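PDB 2WNR: exosome complex component Rrp42 from Methanothermobacter thermautotrophicus, which probably serves as a non-catalytic component of the RNA-degrading exosome and contributes to structuring the active site of its partner Rrp41. Local coordinates for residues I37-G42 against E263-S268; M78-T83 against V134-L139; L163-P168 against Q185-N190. One frame throughout, in Å; residues are numbered along the deposited sequence.

Interaction 1: I37-G42 against E263-S268; sequences ISIETG and EYLDKS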
# COMPACT_ATOMS: atom_id res chain seq x y z
N ILE A 37 -38.01 -11.01 -2.27
CA ILE A 37 -36.92 -11.05 -1.31
C ILE A 37 -36.73 -12.46 -0.78
O ILE A 37 -37.70 -13.16 -0.47
CB ILE A 37 -37.09 -10.03 -0.17
CG1 ILE A 37 -37.05 -8.60 -0.72
CG2 ILE A 37 -36.00 -10.20 0.89
CD1 ILE A 37 -37.53 -7.55 0.24
N SER A 38 -35.47 -12.87 -0.68
CA SER A 38 -35.10 -14.20 -0.22
C SER A 38 -34.03 -14.04 0.86
O SER A 38 -33.02 -13.40 0.65
CB SER A 38 -34.58 -15.01 -1.42
OG SER A 38 -34.17 -16.31 -1.04
N ILE A 39 -34.28 -14.62 2.03
CA ILE A 39 -33.38 -14.50 3.18
C ILE A 39 -33.05 -15.86 3.79
O ILE A 39 -33.95 -16.59 4.25
CB ILE A 39 -34.00 -13.60 4.28
CG1 ILE A 39 -34.39 -12.24 3.70
CG2 ILE A 39 -33.04 -13.45 5.46
CD1 ILE A 39 -35.39 -11.47 4.56
N GLU A 40 -31.77 -16.21 3.77
CA GLU A 40 -31.28 -17.42 4.44
C GLU A 40 -30.24 -17.04 5.48
O GLU A 40 -29.48 -16.09 5.28
CB GLU A 40 -30.65 -18.39 3.46
CG GLU A 40 -31.52 -18.79 2.28
CD GLU A 40 -30.75 -19.62 1.26
OE1 GLU A 40 -30.60 -20.85 1.48
OE2 GLU A 40 -30.29 -19.03 0.26
N THR A 41 -30.21 -17.77 6.59
CA THR A 41 -29.18 -17.58 7.61
C THR A 41 -28.40 -18.88 7.80
O THR A 41 -28.77 -19.91 7.23
CB THR A 41 -29.77 -17.07 8.96
OG1 THR A 41 -30.66 -18.04 9.51
CG2 THR A 41 -30.50 -15.75 8.77
N GLY A 42 -27.33 -18.83 8.59
CA GLY A 42 -26.49 -20.00 8.86
C GLY A 42 -25.93 -20.63 7.59
O GLY A 42 -25.87 -21.86 7.47
N GLU A 263 -41.25 -7.63 9.68
CA GLU A 263 -41.96 -8.87 9.96
C GLU A 263 -41.64 -9.95 8.94
O GLU A 263 -41.81 -11.13 9.21
CB GLU A 263 -43.47 -8.66 10.15
CG GLU A 263 -44.32 -8.58 8.88
CD GLU A 263 -45.78 -8.90 9.16
OE1 GLU A 263 -46.60 -7.97 9.32
OE2 GLU A 263 -46.11 -10.11 9.24
N TYR A 264 -41.15 -9.55 7.76
CA TYR A 264 -40.71 -10.52 6.75
C TYR A 264 -39.37 -11.13 7.14
O TYR A 264 -39.14 -12.32 6.90
CB TYR A 264 -40.60 -9.88 5.36
CG TYR A 264 -40.36 -10.89 4.26
CD1 TYR A 264 -41.42 -11.56 3.65
CD2 TYR A 264 -39.06 -11.20 3.84
CE1 TYR A 264 -41.20 -12.50 2.65
CE2 TYR A 264 -38.83 -12.14 2.84
CZ TYR A 264 -39.91 -12.79 2.25
OH TYR A 264 -39.69 -13.73 1.26
N LEU A 265 -38.50 -10.32 7.72
CA LEU A 265 -37.24 -10.81 8.26
C LEU A 265 -37.48 -11.75 9.45
O LEU A 265 -36.85 -12.81 9.52
CB LEU A 265 -36.31 -9.65 8.65
CG LEU A 265 -35.04 -9.93 9.47
CD1 LEU A 265 -34.20 -11.06 8.89
CD2 LEU A 265 -34.21 -8.68 9.58
N ASP A 266 -38.38 -11.37 10.35
CA ASP A 266 -38.69 -12.17 11.54
C ASP A 266 -39.27 -13.54 11.17
O ASP A 266 -38.95 -14.55 11.82
CB ASP A 266 -39.66 -11.44 12.48
CG ASP A 266 -39.03 -10.22 13.16
OD1 ASP A 266 -37.78 -10.11 13.20
OD2 ASP A 266 -39.80 -9.36 13.65
N LYS A 267 -40.11 -13.56 10.14
CA LYS A 267 -40.79 -14.77 9.66
C LYS A 267 -39.84 -15.73 8.94
O LYS A 267 -40.00 -16.96 9.03
CB LYS A 267 -41.98 -14.41 8.77
CG LYS A 267 -43.19 -13.89 9.55
CD LYS A 267 -44.30 -13.38 8.64
CE LYS A 267 -45.57 -13.13 9.45
NZ LYS A 267 -46.78 -12.96 8.60
N SER A 268 -38.86 -15.18 8.23
CA SER A 268 -37.85 -15.97 7.53
C SER A 268 -36.85 -16.65 8.48
O SER A 268 -36.09 -17.53 8.07
CB SER A 268 -37.09 -15.12 6.51
OG SER A 268 -37.93 -14.77 5.42

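Interaction 2: M78-T83 against V134-L139; sequences MGVILT and VWMLFL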
# COMPACT_ATOMS: atom_id res chain seq x y z
N MET A 78 -17.04 0.21 25.56
CA MET A 78 -17.81 -0.21 24.40
C MET A 78 -17.11 -1.29 23.58
O MET A 78 -15.89 -1.30 23.43
CB MET A 78 -18.15 1.00 23.51
CG MET A 78 -18.88 2.14 24.22
SD MET A 78 -20.43 1.59 24.96
CE MET A 78 -21.33 3.15 25.14
N GLY A 79 -17.91 -2.22 23.06
CA GLY A 79 -17.43 -3.23 22.11
C GLY A 79 -17.36 -2.57 20.74
O GLY A 79 -17.90 -1.48 20.54
N VAL A 80 -16.69 -3.23 19.80
CA VAL A 80 -16.43 -2.62 18.51
C VAL A 80 -17.23 -3.29 17.39
O VAL A 80 -17.40 -4.51 17.37
CB VAL A 80 -14.93 -2.67 18.20
CG1 VAL A 80 -14.63 -2.07 16.82
CG2 VAL A 80 -14.14 -1.95 19.29
N ILE A 81 -17.74 -2.47 16.47
CA ILE A 81 -18.28 -2.96 15.19
C ILE A 81 -17.41 -2.45 14.05
O ILE A 81 -17.08 -1.27 14.01
CB ILE A 81 -19.74 -2.51 14.97
CG1 ILE A 81 -20.68 -3.26 15.91
CG2 ILE A 81 -20.18 -2.76 13.52
CD1 ILE A 81 -22.14 -2.85 15.79
N LEU A 82 -17.04 -3.34 13.13
CA LEU A 82 -16.24 -3.00 11.96
C LEU A 82 -16.93 -3.49 10.69
O LEU A 82 -17.00 -4.70 10.45
CB LEU A 82 -14.85 -3.62 12.08
CG LEU A 82 -13.90 -2.93 13.05
CD1 LEU A 82 -12.86 -3.91 13.54
CD2 LEU A 82 -13.23 -1.71 12.43
N THR A 83 -17.44 -2.57 9.87
CA THR A 83 -18.18 -2.91 8.67
C THR A 83 -17.30 -2.74 7.45
O THR A 83 -16.67 -1.70 7.27
CB THR A 83 -19.47 -2.07 8.53
OG1 THR A 83 -20.27 -2.23 9.70
CG2 THR A 83 -20.30 -2.49 7.31
N VAL A 134 -12.43 -6.24 24.67
CA VAL A 134 -13.84 -6.27 24.28
C VAL A 134 -14.07 -7.11 23.02
O VAL A 134 -13.12 -7.45 22.31
CB VAL A 134 -14.46 -4.84 24.04
CG1 VAL A 134 -14.31 -3.92 25.25
CG2 VAL A 134 -14.02 -4.21 22.72
N TRP A 135 -15.32 -7.44 22.75
CA TRP A 135 -15.68 -8.17 21.54
C TRP A 135 -15.70 -7.25 20.32
O TRP A 135 -16.35 -6.20 20.32
CB TRP A 135 -17.04 -8.86 21.70
CG TRP A 135 -16.98 -10.21 22.36
CD1 TRP A 135 -17.56 -10.57 23.54
CD2 TRP A 135 -16.32 -11.39 21.87
NE1 TRP A 135 -17.30 -11.89 23.82
CE2 TRP A 135 -16.54 -12.42 22.81
CE3 TRP A 135 -15.56 -11.67 20.72
CZ2 TRP A 135 -16.03 -13.71 22.65
CZ3 TRP A 135 -15.05 -12.97 20.56
CH2 TRP A 135 -15.29 -13.96 21.53
N MET A 136 -14.97 -7.64 19.29
CA MET A 136 -14.98 -6.90 18.04
C MET A 136 -15.75 -7.69 16.99
O MET A 136 -15.37 -8.81 16.64
CB MET A 136 -13.56 -6.63 17.55
CG MET A 136 -12.75 -5.75 18.48
SD MET A 136 -11.11 -5.38 17.83
CE MET A 136 -10.32 -7.00 17.88
N LEU A 137 -16.83 -7.10 16.51
CA LEU A 137 -17.69 -7.73 15.51
C LEU A 137 -17.30 -7.28 14.11
O LEU A 137 -17.58 -6.14 13.74
CB LEU A 137 -19.15 -7.38 15.77
CG LEU A 137 -20.06 -8.24 16.63
CD1 LEU A 137 -19.35 -8.96 17.77
CD2 LEU A 137 -21.18 -7.36 17.17
N PHE A 138 -16.66 -8.16 13.35
CA PHE A 138 -16.36 -7.87 11.94
C PHE A 138 -17.56 -8.22 11.07
O PHE A 138 -17.84 -9.38 10.81
CB PHE A 138 -15.13 -8.63 11.44
CG PHE A 138 -13.83 -8.12 11.99
CD1 PHE A 138 -13.12 -7.12 11.32
CD2 PHE A 138 -13.31 -8.62 13.18
CE1 PHE A 138 -11.91 -6.64 11.83
CE2 PHE A 138 -12.10 -8.14 13.68
CZ PHE A 138 -11.40 -7.15 13.00
N LEU A 139 -18.29 -7.20 10.65
CA LEU A 139 -19.36 -7.38 9.69
C LEU A 139 -18.75 -7.31 8.29
O LEU A 139 -18.26 -6.26 7.88
CB LEU A 139 -20.42 -6.31 9.88
CG LEU A 139 -21.44 -6.45 11.02
CD1 LEU A 139 -20.87 -7.07 12.29
CD2 LEU A 139 -22.02 -5.10 11.35

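Interaction 3: L163-P168 against Q185-N190; sequences LDTRIP and QPLPVN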
# COMPACT_ATOMS: atom_id res chain seq x y z
N LEU A 163 -28.61 -11.20 13.71
CA LEU A 163 -29.61 -11.96 14.43
C LEU A 163 -29.22 -13.44 14.51
O LEU A 163 -29.53 -14.13 15.49
CB LEU A 163 -30.94 -11.80 13.72
CG LEU A 163 -31.98 -10.78 14.18
CD1 LEU A 163 -31.57 -9.82 15.33
CD2 LEU A 163 -32.69 -10.08 13.04
N ASP A 164 -28.55 -13.91 13.46
CA ASP A 164 -28.09 -15.29 13.35
C ASP A 164 -26.84 -15.55 14.19
O ASP A 164 -26.50 -16.70 14.44
CB ASP A 164 -27.80 -15.62 11.88
CG ASP A 164 -27.39 -17.07 11.68
OD1 ASP A 164 -28.24 -17.96 11.90
OD2 ASP A 164 -26.22 -17.31 11.31
N THR A 165 -26.16 -14.49 14.60
CA THR A 165 -24.88 -14.61 15.29
C THR A 165 -25.01 -15.24 16.68
O THR A 165 -25.90 -14.88 17.46
CB THR A 165 -24.14 -13.26 15.39
OG1 THR A 165 -24.10 -12.64 14.11
CG2 THR A 165 -22.72 -13.45 15.88
N ARG A 166 -24.14 -16.21 16.94
CA ARG A 166 -23.97 -16.80 18.26
C ARG A 166 -22.48 -16.70 18.60
O ARG A 166 -21.64 -17.05 17.77
CB ARG A 166 -24.42 -18.27 18.28
CG ARG A 166 -25.87 -18.52 17.88
CD ARG A 166 -26.87 -18.15 19.00
NE ARG A 166 -28.27 -18.27 18.57
CZ ARG A 166 -28.92 -17.37 17.82
NH1 ARG A 166 -28.32 -16.25 17.41
NH2 ARG A 166 -30.19 -17.60 17.48
N ILE A 167 -22.16 -16.20 19.79
CA ILE A 167 -20.76 -16.05 20.21
C ILE A 167 -20.47 -16.73 21.54
O ILE A 167 -21.36 -16.80 22.40
CB ILE A 167 -20.30 -14.57 20.27
CG1 ILE A 167 -21.08 -13.78 21.33
CG2 ILE A 167 -20.41 -13.92 18.90
CD1 ILE A 167 -20.40 -12.49 21.76
N PRO A 168 -19.24 -17.23 21.73
CA PRO A 168 -18.88 -17.88 22.99
C PRO A 168 -18.93 -16.92 24.17
O PRO A 168 -18.69 -15.72 24.02
CB PRO A 168 -17.44 -18.35 22.75
CG PRO A 168 -16.93 -17.48 21.66
CD PRO A 168 -18.11 -17.22 20.78
N GLN A 185 -23.94 -17.73 23.00
CA GLN A 185 -24.91 -16.67 23.27
C GLN A 185 -25.26 -15.83 22.04
O GLN A 185 -24.40 -15.57 21.20
CB GLN A 185 -24.40 -15.76 24.40
CG GLN A 185 -24.36 -16.43 25.78
CD GLN A 185 -23.99 -15.46 26.90
OE1 GLN A 185 -22.99 -14.74 26.83
NE2 GLN A 185 -24.79 -15.45 27.96
N PRO A 186 -26.53 -15.40 21.93
CA PRO A 186 -26.89 -14.44 20.90
C PRO A 186 -26.26 -13.09 21.20
O PRO A 186 -25.89 -12.83 22.35
CB PRO A 186 -28.41 -14.35 21.02
CG PRO A 186 -28.82 -15.62 21.67
CD PRO A 186 -27.72 -15.93 22.63
N LEU A 187 -26.12 -12.25 20.18
CA LEU A 187 -25.69 -10.87 20.39
C LEU A 187 -26.79 -10.11 21.12
O LEU A 187 -27.97 -10.35 20.86
CB LEU A 187 -25.35 -10.17 19.08
CG LEU A 187 -24.16 -10.65 18.25
CD1 LEU A 187 -24.06 -9.83 16.98
CD2 LEU A 187 -22.86 -10.57 19.03
N PRO A 188 -26.41 -9.21 22.05
CA PRO A 188 -27.42 -8.35 22.69
C PRO A 188 -28.04 -7.41 21.66
O PRO A 188 -27.46 -6.38 21.30
CB PRO A 188 -26.62 -7.58 23.75
CG PRO A 188 -25.19 -7.62 23.26
CD PRO A 188 -25.05 -8.94 22.56
N VAL A 189 -29.21 -7.80 21.16
CA VAL A 189 -29.92 -7.02 20.15
C VAL A 189 -31.02 -6.23 20.86
O VAL A 189 -31.94 -6.82 21.43
CB VAL A 189 -30.52 -7.94 19.06
CG1 VAL A 189 -31.39 -7.14 18.10
CG2 VAL A 189 -29.41 -8.66 18.30
N ASN A 190 -30.90 -4.91 20.83
CA ASN A 190 -31.88 -4.04 21.49
C ASN A 190 -33.11 -3.76 20.63
O ASN A 190 -34.23 -3.67 21.15
CB ASN A 190 -31.23 -2.73 21.92
CG ASN A 190 -30.49 -2.84 23.25
OD1 ASN A 190 -30.73 -3.77 24.03
ND2 ASN A 190 -29.61 -1.89 23.52

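Interaction 1: I37-G42 against E263-S268
Y264 reaches from the helix to strand 37-41 and donates a hydrogen bond to the backbone there. Its OH lies 2.7 Å from I37 O, with the donor tilted 30° from the carbonyl plane. Two isoleucines of the strand pack against the same ring. I39 CD1 sits at the ring edge, near its plane, 3.7 Å from Y264 CD2. The two side chains slide past each other in opposite directions. I37 CG2 comes within 3.9 Å of Y264 CE2, so one tyrosine meets I37 through both backbone and side chain. CG of Y264 stands anti to the backbone N (chi1 -171°). The CD2-CE2 side of the ring meets the two isoleucines. I39 CB lies 4.1 Å from S268 CB, one turn further along the helix. I39 CG2 lies 4.3 Å from L265 CD1.

This is helix-on-sheet packing in the RNase PH fold. The long helix 244-268, close to the C-terminus, lies against strand 37-41 of the mixed sheet. The two axes approach to 8.9 Å at an angle of 44°. Strand alternation turns I37 and I39 toward the helix and S38 and E40 away from it.

Within the helix, S268 OG donates to Y264 O at 3.1 Å, and S268 N reaches the same oxygen from the opposite face of its plane. L265 also packs on V159, A160 and L163 of helix 150-164. I37 rests on L156 of that helix and on L55 of strand 49-55. D266 forms a salt bridge with K192.

Interaction 2: M78-T83 against V134-L139
L82 and F138 share one first torsion: in both, CG stands anti to the carbonyl carbon (chi1 -76° and -72°). They are bridge partners on one face of the sheet, and with matching first torsions their side chains run side by side, pointing the same way. L82 CD1 meets the ring at F138 CE1, 3.4 Å away. M136 CG lies 3.8 Å from V80 CB; these side chains also run side by side. V80, L82, M136 and F138 make up one face of the sheet. The other face carries I81, T83, L137 and L139. There L139 CD2 lies 3.7 Å from I81 CG2 and also touches T83 OG1, a hydroxyl hydrogen-bonded to D112.

Four backbone bonds hold the strands in parallel register. V80 N donates to W135 O (3.0 Å), and L137 N donates back to V80 O (2.8 Å). The pattern repeats with L82 N to L137 O (2.9 Å) and L139 N to L82 O (2.8 Å). The last bond is bent, at 136°, while the other three are straighter.

V134 closes the start of the pairing. Its CG2 lies 3.6 Å from G79 CA and also meets M78 O and V80 CG2. An alanine at V134 would probably leave a gap beside G79 and deprive V80 CG2 of its methyl neighbour.

The W135 ring turns away from strand 80-87 and packs on I167, P168 and A170 of strand 166-173. F138 also packs on a basic side chain of another protein chain.

These are neighbouring parallel strands of the mixed sheet, joined by a connection that contains helix 102-117 and the short strand 127-129, which pairs antiparallel with 133-145, within the S5-type domain of the RNase PH family.

Interaction 3: L163-P168 against Q185-N190
I167 and Q185 join strand 166-173 to the edge strand 184-186 of a small antiparallel sheet. They form a hydrogen-bonded pair. I167 N donates to Q185 O at 2.7 Å, and Q185 N donates to I167 O at 2.8 Å. The first bond is nearly straight, at 166°.

The R166 side chain lies over P186 of the facing segment. Its chain bends at chi2 (-76°), which turns CD back from an extended course. P186 CG then lies 4.0 Å above the plane of the R166 guanidinium, offset toward the rim of that face. The guanidinium holds two carbonyls of its own segment, both in its plane. NH1 of R166 donates to L163 O at 3.1 Å and to T165 O at 2.8 Å. At T165 O the donor stands above the carbonyl plane, 62° out of it. The two bonds are likely to limit rotation of the guanidinium. L163 O lies near the end of helix 150-164, where the helix dipole would probably favour a positive group.

Beyond the strand pair, L187 packs on both T165 and I167. L187 CD1 lies 3.8 Å from T165 CB. The other methyl of L187, CD2, lies 4.1 Å from I167 CD1, and these two side chains cross at about a right angle. T165 OG1 itself bonds to A161 O. Further on, L163 CD1 meets both methyls of V189, with CG2 at 3.9 Å. L187 also packs on L137, and I167 on W135, so strand 133-145 backs the contact.

The arrangement is that of a helix running through a short turn into the central strand of a three-stranded antiparallel sheet, with 176-180 and 184-186 at its margins.

Overall arrangement
Interaction 1 encloses the others along the chain, since its segments come from near the two ends. Interaction 2 closes first inside it, then interaction 3. Interactions 1 and 2 reach the same mixed sheet but do not touch; their centres are 23 Å apart. Interaction 3 touches both; its centre is 16 Å from that of interaction 1 and 12 Å from that of interaction 2. L163 meets L265, and D164 lies beside T41 and G42. Toward interaction 2, W135 packs on I167 and P168, and L137 on L187. Helix 150-164 packs against the C-terminal helix and leads into strand 166-173 of the small sheet, which in turn packs on strand 133-145 of the mixed sheet.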